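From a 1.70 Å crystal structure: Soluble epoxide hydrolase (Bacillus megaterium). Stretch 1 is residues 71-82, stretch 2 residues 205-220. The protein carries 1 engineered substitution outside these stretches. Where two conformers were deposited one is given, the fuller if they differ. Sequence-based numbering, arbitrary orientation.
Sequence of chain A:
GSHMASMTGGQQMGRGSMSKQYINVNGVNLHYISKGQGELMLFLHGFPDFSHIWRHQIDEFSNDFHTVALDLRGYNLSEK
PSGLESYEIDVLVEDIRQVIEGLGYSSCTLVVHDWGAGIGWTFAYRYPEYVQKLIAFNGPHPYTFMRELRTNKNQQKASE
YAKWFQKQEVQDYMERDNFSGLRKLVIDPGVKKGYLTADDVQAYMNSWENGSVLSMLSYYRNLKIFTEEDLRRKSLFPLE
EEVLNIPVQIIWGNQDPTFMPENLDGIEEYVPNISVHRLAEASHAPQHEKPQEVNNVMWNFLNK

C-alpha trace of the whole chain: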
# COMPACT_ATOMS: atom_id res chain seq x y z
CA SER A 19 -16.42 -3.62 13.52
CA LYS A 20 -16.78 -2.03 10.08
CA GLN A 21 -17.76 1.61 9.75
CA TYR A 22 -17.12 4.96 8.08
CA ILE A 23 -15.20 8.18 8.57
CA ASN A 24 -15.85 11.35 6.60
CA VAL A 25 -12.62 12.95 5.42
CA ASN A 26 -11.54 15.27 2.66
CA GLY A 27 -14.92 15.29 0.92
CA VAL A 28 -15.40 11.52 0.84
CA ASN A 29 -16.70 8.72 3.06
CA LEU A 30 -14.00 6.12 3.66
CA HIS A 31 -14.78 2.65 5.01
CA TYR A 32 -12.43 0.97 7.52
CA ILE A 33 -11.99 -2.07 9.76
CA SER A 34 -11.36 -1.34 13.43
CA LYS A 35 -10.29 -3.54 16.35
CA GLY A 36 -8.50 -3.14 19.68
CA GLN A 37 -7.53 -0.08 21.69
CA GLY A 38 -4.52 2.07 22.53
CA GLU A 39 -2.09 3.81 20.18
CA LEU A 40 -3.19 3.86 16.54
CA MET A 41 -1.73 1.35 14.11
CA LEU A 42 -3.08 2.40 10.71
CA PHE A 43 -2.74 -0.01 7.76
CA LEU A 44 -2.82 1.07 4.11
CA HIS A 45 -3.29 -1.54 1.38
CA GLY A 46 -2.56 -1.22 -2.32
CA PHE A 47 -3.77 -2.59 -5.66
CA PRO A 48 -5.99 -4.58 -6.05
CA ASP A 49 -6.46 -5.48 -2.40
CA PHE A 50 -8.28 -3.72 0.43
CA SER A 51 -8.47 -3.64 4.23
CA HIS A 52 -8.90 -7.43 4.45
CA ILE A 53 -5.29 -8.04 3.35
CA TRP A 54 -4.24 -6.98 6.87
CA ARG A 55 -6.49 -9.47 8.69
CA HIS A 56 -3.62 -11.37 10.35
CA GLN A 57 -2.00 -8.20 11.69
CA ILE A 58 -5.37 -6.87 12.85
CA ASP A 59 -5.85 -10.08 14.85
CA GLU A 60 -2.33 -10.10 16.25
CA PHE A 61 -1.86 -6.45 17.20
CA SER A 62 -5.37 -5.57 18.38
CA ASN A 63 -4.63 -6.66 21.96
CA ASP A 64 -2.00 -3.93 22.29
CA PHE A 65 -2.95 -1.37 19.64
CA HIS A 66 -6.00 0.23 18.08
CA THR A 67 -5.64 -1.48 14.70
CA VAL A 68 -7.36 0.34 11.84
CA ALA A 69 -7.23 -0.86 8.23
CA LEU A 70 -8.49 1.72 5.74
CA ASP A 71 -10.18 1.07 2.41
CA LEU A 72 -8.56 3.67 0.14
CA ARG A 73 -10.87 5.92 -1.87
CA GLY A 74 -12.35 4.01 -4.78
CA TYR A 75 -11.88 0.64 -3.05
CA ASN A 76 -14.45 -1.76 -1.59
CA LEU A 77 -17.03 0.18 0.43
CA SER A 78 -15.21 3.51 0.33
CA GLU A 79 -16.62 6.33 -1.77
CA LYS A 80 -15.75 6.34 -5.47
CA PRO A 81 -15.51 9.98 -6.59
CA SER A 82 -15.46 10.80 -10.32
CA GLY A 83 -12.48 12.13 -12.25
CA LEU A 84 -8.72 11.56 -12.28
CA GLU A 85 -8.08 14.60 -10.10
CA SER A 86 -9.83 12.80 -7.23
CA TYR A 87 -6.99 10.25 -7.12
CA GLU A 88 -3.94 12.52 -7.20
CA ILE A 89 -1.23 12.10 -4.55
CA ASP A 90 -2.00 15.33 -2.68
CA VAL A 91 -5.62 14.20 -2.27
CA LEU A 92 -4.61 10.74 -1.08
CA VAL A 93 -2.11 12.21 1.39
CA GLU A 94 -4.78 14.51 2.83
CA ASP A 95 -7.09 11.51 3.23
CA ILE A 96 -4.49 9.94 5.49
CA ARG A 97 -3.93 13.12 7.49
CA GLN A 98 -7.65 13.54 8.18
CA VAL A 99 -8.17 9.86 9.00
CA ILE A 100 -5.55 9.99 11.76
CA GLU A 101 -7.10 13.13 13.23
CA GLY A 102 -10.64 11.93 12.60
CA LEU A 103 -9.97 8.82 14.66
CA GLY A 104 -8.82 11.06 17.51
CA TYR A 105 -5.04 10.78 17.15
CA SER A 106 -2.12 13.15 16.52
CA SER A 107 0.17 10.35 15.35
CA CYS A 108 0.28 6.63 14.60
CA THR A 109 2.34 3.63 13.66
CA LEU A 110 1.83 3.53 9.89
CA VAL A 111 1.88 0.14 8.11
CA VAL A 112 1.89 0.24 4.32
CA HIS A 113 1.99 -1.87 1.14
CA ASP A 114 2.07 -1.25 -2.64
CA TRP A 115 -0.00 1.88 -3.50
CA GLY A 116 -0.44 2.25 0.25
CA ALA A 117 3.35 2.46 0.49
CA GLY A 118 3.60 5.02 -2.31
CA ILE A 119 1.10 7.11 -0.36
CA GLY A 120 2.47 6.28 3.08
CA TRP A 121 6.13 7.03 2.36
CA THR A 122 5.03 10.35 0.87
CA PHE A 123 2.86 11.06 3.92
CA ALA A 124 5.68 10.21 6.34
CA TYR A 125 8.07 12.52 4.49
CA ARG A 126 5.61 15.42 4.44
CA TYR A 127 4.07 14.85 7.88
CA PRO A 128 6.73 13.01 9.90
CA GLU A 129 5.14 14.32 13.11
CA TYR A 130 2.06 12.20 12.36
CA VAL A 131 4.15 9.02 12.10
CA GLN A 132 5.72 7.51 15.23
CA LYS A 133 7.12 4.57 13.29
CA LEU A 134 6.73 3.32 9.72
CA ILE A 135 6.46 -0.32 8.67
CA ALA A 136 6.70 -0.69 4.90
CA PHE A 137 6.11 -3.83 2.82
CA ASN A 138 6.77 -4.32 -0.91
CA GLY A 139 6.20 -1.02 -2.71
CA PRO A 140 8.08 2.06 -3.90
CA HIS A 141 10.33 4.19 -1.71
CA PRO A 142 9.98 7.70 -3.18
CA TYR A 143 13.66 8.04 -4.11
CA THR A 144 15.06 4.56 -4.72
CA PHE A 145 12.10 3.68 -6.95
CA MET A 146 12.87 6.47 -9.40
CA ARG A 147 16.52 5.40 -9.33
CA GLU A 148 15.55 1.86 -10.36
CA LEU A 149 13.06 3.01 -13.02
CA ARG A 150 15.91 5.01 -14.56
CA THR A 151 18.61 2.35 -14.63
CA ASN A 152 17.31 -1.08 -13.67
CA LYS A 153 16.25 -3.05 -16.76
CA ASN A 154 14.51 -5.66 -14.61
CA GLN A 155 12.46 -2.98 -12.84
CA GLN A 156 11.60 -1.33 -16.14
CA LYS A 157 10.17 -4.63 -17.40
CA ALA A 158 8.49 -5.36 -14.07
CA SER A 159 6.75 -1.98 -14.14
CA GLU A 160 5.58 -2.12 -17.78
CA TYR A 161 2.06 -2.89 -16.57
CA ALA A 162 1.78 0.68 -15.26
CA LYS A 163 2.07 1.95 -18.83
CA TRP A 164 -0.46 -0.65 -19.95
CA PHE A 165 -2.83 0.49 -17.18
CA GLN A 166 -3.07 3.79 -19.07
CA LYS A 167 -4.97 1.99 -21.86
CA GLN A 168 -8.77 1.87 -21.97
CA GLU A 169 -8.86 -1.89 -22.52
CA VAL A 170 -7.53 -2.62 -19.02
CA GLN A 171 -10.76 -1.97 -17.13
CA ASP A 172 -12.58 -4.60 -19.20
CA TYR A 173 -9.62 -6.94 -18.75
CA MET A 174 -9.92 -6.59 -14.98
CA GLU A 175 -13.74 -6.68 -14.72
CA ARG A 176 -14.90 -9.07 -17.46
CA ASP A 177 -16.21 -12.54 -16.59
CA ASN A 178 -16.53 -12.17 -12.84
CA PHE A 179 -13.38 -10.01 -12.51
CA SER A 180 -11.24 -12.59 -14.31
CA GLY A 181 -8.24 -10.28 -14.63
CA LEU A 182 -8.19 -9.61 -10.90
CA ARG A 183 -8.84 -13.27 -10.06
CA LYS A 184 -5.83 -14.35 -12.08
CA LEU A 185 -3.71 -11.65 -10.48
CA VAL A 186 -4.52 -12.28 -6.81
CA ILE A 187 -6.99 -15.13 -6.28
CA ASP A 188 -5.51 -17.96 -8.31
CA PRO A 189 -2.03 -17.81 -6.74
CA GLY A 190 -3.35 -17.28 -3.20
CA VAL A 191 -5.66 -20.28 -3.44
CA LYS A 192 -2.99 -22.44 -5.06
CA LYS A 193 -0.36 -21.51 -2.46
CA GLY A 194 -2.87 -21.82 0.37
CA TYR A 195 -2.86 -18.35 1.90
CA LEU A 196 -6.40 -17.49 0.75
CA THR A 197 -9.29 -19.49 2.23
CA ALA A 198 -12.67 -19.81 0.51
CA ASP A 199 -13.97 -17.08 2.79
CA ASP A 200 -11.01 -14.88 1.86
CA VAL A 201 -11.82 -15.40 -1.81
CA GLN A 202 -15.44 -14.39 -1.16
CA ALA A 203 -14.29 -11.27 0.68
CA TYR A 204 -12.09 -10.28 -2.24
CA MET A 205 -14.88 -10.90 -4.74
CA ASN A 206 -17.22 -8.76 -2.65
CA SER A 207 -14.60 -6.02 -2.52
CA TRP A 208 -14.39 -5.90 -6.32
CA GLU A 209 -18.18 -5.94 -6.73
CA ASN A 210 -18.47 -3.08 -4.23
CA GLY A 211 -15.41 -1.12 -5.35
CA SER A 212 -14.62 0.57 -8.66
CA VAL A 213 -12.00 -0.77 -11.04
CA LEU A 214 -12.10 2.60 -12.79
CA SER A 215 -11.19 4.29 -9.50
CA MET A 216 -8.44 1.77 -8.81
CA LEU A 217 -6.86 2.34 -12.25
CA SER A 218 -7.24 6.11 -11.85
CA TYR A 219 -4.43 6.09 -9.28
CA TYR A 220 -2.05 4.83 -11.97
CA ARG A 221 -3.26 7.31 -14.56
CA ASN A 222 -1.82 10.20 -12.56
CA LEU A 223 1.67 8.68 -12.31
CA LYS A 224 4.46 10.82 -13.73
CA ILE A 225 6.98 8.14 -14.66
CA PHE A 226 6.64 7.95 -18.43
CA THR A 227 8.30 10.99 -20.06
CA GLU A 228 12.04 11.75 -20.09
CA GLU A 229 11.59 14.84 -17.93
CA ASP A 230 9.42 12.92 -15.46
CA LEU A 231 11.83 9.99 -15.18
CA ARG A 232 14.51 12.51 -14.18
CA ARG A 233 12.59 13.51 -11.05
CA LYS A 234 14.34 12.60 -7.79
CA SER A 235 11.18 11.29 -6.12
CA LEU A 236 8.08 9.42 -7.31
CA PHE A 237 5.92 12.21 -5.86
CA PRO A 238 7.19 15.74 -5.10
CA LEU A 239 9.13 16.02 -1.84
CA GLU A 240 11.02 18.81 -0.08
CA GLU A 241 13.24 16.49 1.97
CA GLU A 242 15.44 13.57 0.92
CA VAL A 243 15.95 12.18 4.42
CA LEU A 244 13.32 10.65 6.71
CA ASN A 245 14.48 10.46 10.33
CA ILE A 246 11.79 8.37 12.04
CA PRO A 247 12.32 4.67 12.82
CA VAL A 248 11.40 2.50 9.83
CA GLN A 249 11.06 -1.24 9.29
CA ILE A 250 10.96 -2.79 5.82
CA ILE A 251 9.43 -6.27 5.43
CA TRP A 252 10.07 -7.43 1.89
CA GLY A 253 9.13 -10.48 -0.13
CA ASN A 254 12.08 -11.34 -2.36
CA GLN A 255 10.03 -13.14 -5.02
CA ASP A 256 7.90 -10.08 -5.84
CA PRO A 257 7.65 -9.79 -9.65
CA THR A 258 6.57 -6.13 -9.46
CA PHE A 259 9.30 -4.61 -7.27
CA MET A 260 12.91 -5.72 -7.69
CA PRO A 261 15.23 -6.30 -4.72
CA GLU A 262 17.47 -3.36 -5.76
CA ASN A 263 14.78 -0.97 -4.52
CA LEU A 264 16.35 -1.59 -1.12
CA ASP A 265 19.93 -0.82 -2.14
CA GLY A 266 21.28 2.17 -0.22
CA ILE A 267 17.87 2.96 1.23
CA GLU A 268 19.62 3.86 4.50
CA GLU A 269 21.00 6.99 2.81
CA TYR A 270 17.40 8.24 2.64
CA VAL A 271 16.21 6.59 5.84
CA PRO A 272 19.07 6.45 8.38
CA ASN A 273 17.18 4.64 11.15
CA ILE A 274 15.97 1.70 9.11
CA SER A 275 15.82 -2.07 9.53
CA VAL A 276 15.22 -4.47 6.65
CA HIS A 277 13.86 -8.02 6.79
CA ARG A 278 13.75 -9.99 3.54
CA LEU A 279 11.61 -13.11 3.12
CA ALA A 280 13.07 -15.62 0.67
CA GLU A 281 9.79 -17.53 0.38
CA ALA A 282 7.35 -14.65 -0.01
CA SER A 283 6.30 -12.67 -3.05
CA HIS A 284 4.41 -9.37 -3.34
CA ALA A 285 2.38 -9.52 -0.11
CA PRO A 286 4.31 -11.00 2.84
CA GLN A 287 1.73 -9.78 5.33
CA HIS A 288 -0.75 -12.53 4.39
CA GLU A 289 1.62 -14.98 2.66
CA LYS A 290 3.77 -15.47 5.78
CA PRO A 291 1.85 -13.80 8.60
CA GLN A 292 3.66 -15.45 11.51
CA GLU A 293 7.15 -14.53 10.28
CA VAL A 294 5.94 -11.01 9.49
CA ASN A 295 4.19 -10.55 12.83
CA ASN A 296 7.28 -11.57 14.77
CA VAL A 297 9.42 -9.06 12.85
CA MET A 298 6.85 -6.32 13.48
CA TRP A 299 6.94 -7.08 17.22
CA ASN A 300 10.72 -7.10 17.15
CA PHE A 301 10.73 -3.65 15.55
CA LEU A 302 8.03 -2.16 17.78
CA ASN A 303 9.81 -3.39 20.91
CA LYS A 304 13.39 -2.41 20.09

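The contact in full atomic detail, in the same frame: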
# COMPACT_ATOMS: atom_id res chain seq x y z
N ASP A 71 -9.94 1.29 3.83
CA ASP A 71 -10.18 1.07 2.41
C ASP A 71 -9.92 2.39 1.70
O ASP A 71 -10.65 3.37 1.93
CB ASP A 71 -11.62 0.62 2.14
CG ASP A 71 -11.90 -0.81 2.60
OD1 ASP A 71 -10.96 -1.64 2.65
OD2 ASP A 71 -13.08 -1.11 2.88
N LEU A 72 -8.89 2.44 0.87
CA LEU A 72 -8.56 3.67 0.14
C LEU A 72 -9.73 4.12 -0.74
O LEU A 72 -10.55 3.31 -1.15
CB LEU A 72 -7.31 3.46 -0.71
CG LEU A 72 -6.03 3.12 0.05
CD1 LEU A 72 -4.88 2.90 -0.94
CD2 LEU A 72 -5.68 4.21 1.06
N ARG A 73 -9.79 5.42 -1.04
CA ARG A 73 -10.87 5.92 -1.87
C ARG A 73 -10.93 5.12 -3.17
O ARG A 73 -9.90 4.79 -3.76
CB ARG A 73 -10.74 7.43 -2.15
CG ARG A 73 -9.45 7.86 -2.84
CD ARG A 73 -9.51 9.33 -3.27
NE ARG A 73 -9.73 10.24 -2.15
CZ ARG A 73 -10.43 11.37 -2.24
NH1 ARG A 73 -10.98 11.73 -3.39
NH2 ARG A 73 -10.58 12.15 -1.18
N GLY A 74 -12.15 4.79 -3.58
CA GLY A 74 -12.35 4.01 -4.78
C GLY A 74 -12.43 2.51 -4.53
O GLY A 74 -12.93 1.78 -5.37
N TYR A 75 -11.94 2.06 -3.37
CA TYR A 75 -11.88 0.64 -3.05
C TYR A 75 -13.01 0.13 -2.15
O TYR A 75 -13.42 0.82 -1.21
CB TYR A 75 -10.56 0.31 -2.34
CG TYR A 75 -9.35 0.20 -3.24
CD1 TYR A 75 -8.68 1.33 -3.69
CD2 TYR A 75 -8.87 -1.05 -3.63
CE1 TYR A 75 -7.56 1.23 -4.50
CE2 TYR A 75 -7.75 -1.16 -4.43
CZ TYR A 75 -7.10 -0.02 -4.87
OH TYR A 75 -5.99 -0.13 -5.67
N ASN A 76 -13.47 -1.08 -2.43
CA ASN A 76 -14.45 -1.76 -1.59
C ASN A 76 -15.63 -0.85 -1.26
O ASN A 76 -16.29 -0.35 -2.17
CB ASN A 76 -13.77 -2.28 -0.31
CG ASN A 76 -14.65 -3.25 0.48
OD1 ASN A 76 -15.47 -3.96 -0.09
ND2 ASN A 76 -14.48 -3.26 1.80
N LEU A 77 -15.87 -0.61 0.02
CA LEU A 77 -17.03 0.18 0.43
C LEU A 77 -16.76 1.68 0.54
O LEU A 77 -17.67 2.47 0.83
CB LEU A 77 -17.61 -0.36 1.74
CG LEU A 77 -18.22 -1.76 1.64
CD1 LEU A 77 -18.47 -2.37 3.02
CD2 LEU A 77 -19.51 -1.76 0.80
N SER A 78 -15.52 2.09 0.30
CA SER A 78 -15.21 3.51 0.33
C SER A 78 -15.81 4.23 -0.87
O SER A 78 -16.04 3.62 -1.91
CB SER A 78 -13.69 3.74 0.38
OG SER A 78 -13.21 3.38 1.66
N GLU A 79 -16.07 5.52 -0.71
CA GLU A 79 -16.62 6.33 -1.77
C GLU A 79 -15.77 6.26 -3.03
O GLU A 79 -14.55 6.07 -2.96
CB GLU A 79 -16.76 7.78 -1.28
CG GLU A 79 -17.47 8.70 -2.25
CD GLU A 79 -18.04 9.93 -1.57
OE1 GLU A 79 -18.10 9.96 -0.32
OE2 GLU A 79 -18.44 10.87 -2.29
N LYS A 80 -16.42 6.41 -4.18
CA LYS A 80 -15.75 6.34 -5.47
C LYS A 80 -15.99 7.61 -6.29
O LYS A 80 -16.78 7.62 -7.24
CB LYS A 80 -16.22 5.10 -6.24
CG LYS A 80 -15.88 3.78 -5.53
CD LYS A 80 -16.82 2.65 -5.91
CE LYS A 80 -17.94 2.47 -4.90
NZ LYS A 80 -17.49 1.91 -3.59
N PRO A 81 -15.30 8.70 -5.91
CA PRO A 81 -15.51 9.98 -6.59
C PRO A 81 -15.11 9.91 -8.06
O PRO A 81 -14.26 9.10 -8.43
CB PRO A 81 -14.59 10.94 -5.83
CG PRO A 81 -13.55 10.06 -5.21
CD PRO A 81 -14.28 8.80 -4.85
N SER A 82 -15.74 10.76 -8.89
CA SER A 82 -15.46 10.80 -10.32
C SER A 82 -14.22 11.63 -10.62
O SER A 82 -13.86 12.53 -9.86
CB SER A 82 -16.64 11.41 -11.07
OG SER A 82 -17.75 10.54 -11.08
N MET A 205 -13.89 -11.05 -3.69
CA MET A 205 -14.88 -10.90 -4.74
C MET A 205 -15.88 -9.81 -4.37
O MET A 205 -16.23 -8.97 -5.21
CB MET A 205 -15.62 -12.21 -5.02
CG MET A 205 -14.73 -13.33 -5.57
SD MET A 205 -13.82 -12.88 -7.06
CE MET A 205 -15.16 -12.48 -8.18
N ASN A 206 -16.35 -9.83 -3.13
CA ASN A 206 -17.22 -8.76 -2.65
C ASN A 206 -16.57 -7.39 -2.80
O ASN A 206 -17.24 -6.41 -3.17
CB ASN A 206 -17.59 -8.97 -1.18
CG ASN A 206 -18.59 -10.08 -0.98
OD1 ASN A 206 -19.26 -10.53 -1.92
ND2 ASN A 206 -18.72 -10.53 0.27
N SER A 207 -15.28 -7.30 -2.48
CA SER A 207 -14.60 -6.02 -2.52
C SER A 207 -14.58 -5.45 -3.94
O SER A 207 -14.71 -4.25 -4.13
CB SER A 207 -13.17 -6.11 -1.97
OG SER A 207 -12.25 -6.60 -2.94
N TRP A 208 -14.43 -6.33 -4.92
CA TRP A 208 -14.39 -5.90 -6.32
C TRP A 208 -15.78 -5.52 -6.84
O TRP A 208 -15.93 -4.57 -7.63
CB TRP A 208 -13.72 -6.96 -7.18
CG TRP A 208 -12.27 -7.13 -6.82
CD1 TRP A 208 -11.44 -6.17 -6.29
CD2 TRP A 208 -11.49 -8.32 -6.91
NE1 TRP A 208 -10.19 -6.70 -6.07
CE2 TRP A 208 -10.20 -8.02 -6.43
CE3 TRP A 208 -11.76 -9.62 -7.35
CZ2 TRP A 208 -9.17 -8.97 -6.39
CZ3 TRP A 208 -10.74 -10.57 -7.31
CH2 TRP A 208 -9.46 -10.23 -6.83
N GLU A 209 -16.79 -6.25 -6.39
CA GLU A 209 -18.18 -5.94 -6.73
C GLU A 209 -18.58 -4.59 -6.15
O GLU A 209 -19.30 -3.82 -6.79
CB GLU A 209 -19.12 -7.01 -6.18
CG GLU A 209 -18.91 -8.39 -6.78
CD GLU A 209 -19.86 -8.71 -7.92
OE1 GLU A 209 -20.70 -7.87 -8.30
OE2 GLU A 209 -19.76 -9.84 -8.45
N ASN A 210 -18.12 -4.32 -4.93
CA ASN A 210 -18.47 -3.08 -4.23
C ASN A 210 -17.61 -1.88 -4.64
O ASN A 210 -18.08 -0.74 -4.63
CB ASN A 210 -18.38 -3.30 -2.71
CG ASN A 210 -19.47 -4.22 -2.20
OD1 ASN A 210 -20.60 -4.19 -2.69
ND2 ASN A 210 -19.15 -5.04 -1.19
N GLY A 211 -16.36 -2.15 -4.99
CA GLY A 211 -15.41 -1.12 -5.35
C GLY A 211 -15.56 -0.71 -6.80
O GLY A 211 -16.49 -1.13 -7.47
N SER A 212 -14.62 0.10 -7.27
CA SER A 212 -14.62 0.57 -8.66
C SER A 212 -13.26 0.33 -9.31
O SER A 212 -12.26 0.92 -8.91
CB SER A 212 -14.95 2.05 -8.73
OG SER A 212 -14.69 2.55 -10.03
N VAL A 213 -13.24 -0.53 -10.31
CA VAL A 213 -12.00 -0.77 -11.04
C VAL A 213 -11.52 0.51 -11.71
O VAL A 213 -10.32 0.78 -11.78
CB VAL A 213 -12.15 -1.92 -12.06
CG1 VAL A 213 -10.91 -2.00 -12.95
CG2 VAL A 213 -12.37 -3.23 -11.32
N LEU A 214 -12.46 1.32 -12.20
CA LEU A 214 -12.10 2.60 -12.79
C LEU A 214 -11.32 3.45 -11.78
O LEU A 214 -10.25 3.98 -12.09
CB LEU A 214 -13.34 3.35 -13.29
CG LEU A 214 -13.09 4.75 -13.85
CD1 LEU A 214 -12.06 4.72 -14.97
CD2 LEU A 214 -14.39 5.38 -14.33
N SER A 215 -11.86 3.56 -10.57
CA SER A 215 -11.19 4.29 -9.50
C SER A 215 -9.81 3.73 -9.22
O SER A 215 -8.84 4.48 -9.07
CB SER A 215 -12.02 4.22 -8.22
OG SER A 215 -13.26 4.90 -8.37
N MET A 216 -9.71 2.40 -9.12
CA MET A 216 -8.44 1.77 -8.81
C MET A 216 -7.39 2.13 -9.88
O MET A 216 -6.27 2.51 -9.55
CB MET A 216 -8.64 0.26 -8.64
CG MET A 216 -9.65 -0.07 -7.53
SD MET A 216 -10.47 -1.69 -7.60
CE MET A 216 -9.12 -2.78 -7.17
N LEU A 217 -7.77 2.02 -11.15
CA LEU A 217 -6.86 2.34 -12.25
C LEU A 217 -6.52 3.82 -12.30
O LEU A 217 -5.43 4.20 -12.76
CB LEU A 217 -7.45 1.87 -13.59
CG LEU A 217 -7.59 0.35 -13.71
CD1 LEU A 217 -8.39 -0.07 -14.94
CD2 LEU A 217 -6.21 -0.31 -13.71
N SER A 218 -7.43 4.66 -11.83
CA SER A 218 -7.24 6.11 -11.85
C SER A 218 -5.99 6.55 -11.09
O SER A 218 -5.32 7.50 -11.49
CB SER A 218 -8.48 6.84 -11.32
OG SER A 218 -9.58 6.69 -12.20
N TYR A 219 -5.67 5.85 -10.01
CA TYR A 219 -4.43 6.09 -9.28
C TYR A 219 -3.24 6.07 -10.24
O TYR A 219 -2.39 6.97 -10.21
CB TYR A 219 -4.20 5.00 -8.24
CG TYR A 219 -5.02 5.08 -6.98
CD1 TYR A 219 -6.39 4.83 -7.00
CD2 TYR A 219 -4.42 5.37 -5.77
CE1 TYR A 219 -7.12 4.88 -5.83
CE2 TYR A 219 -5.14 5.42 -4.60
CZ TYR A 219 -6.49 5.18 -4.63
OH TYR A 219 -7.21 5.23 -3.47
N TYR A 220 -3.18 5.03 -11.06
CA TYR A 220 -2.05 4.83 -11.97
C TYR A 220 -2.00 5.88 -13.07
O TYR A 220 -0.93 6.21 -13.60
CB TYR A 220 -2.11 3.44 -12.62
CG TYR A 220 -1.85 2.29 -11.67
CD1 TYR A 220 -0.58 1.76 -11.52
CD2 TYR A 220 -2.89 1.74 -10.92
CE1 TYR A 220 -0.34 0.71 -10.65
CE2 TYR A 220 -2.66 0.69 -10.05
CZ TYR A 220 -1.38 0.17 -9.91
OH TYR A 220 -1.15 -0.87 -9.05
O HOH W 1 -4.95 1.83 -7.16
O HOH W 2 -17.10 -5.87 0.89
O HOH W 3 -12.23 -2.56 -4.53

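The contact sets an irregular loop, folded by two consecutive turns, against the break between two helices, and it buries 631 Å² in all. Its first rule is to spend glycine where backbones meet. G74 sits in the type II turn from L72 to Y75 at phi 93°, where a CB would jam against the preceding carbonyl and also lie 2.6 Å from S215 CB. G74 CA instead packs 3.5 Å from S215 CB. G211, leaving the first helix, likewise has no room: a CB there would fall 2.8 Å from N76 N.

The second rule is to satisfy the backbone at the helix break, from the loop and from a cap. S212 N donates to G74 O (3.0 Å), while the S212 side chain, chi1 t, lets its OG accept from S215 N (3.1 Å), capping the second helix. The end of the first helix is served by K80, whose NZ donates to N210 O (2.9 Å). The same NZ also reaches S78 O (2.8 Å), so the lysine ties the loop to itself as well as to the helix; its CD packs 3.4 Å from S212 CB.

Aromatic side chains fill the buried side. Y219, chi1 m, points toward the loop and places its OH 2.7 Å from R73 O, to which it donates. Y75 begins pointing away, yet at chi1 m its ring returns to the helix: M216 CG lies 3.8 Å from the ring centroid, over one face, and the Y75 edge is turned toward the Y219 face in an offset edge-to-face pair, planes at 76°. M216, with chi2 t and chi3 p, also brings its CE 3.5 Å from Y75 CE2. A water links Y75 OH to M216 O.

N76, chi1 t, donates from ND2 to D71 OD2 (2.8 Å), leaving OD1 to accept from a water that in turn accepts from N210 ND2.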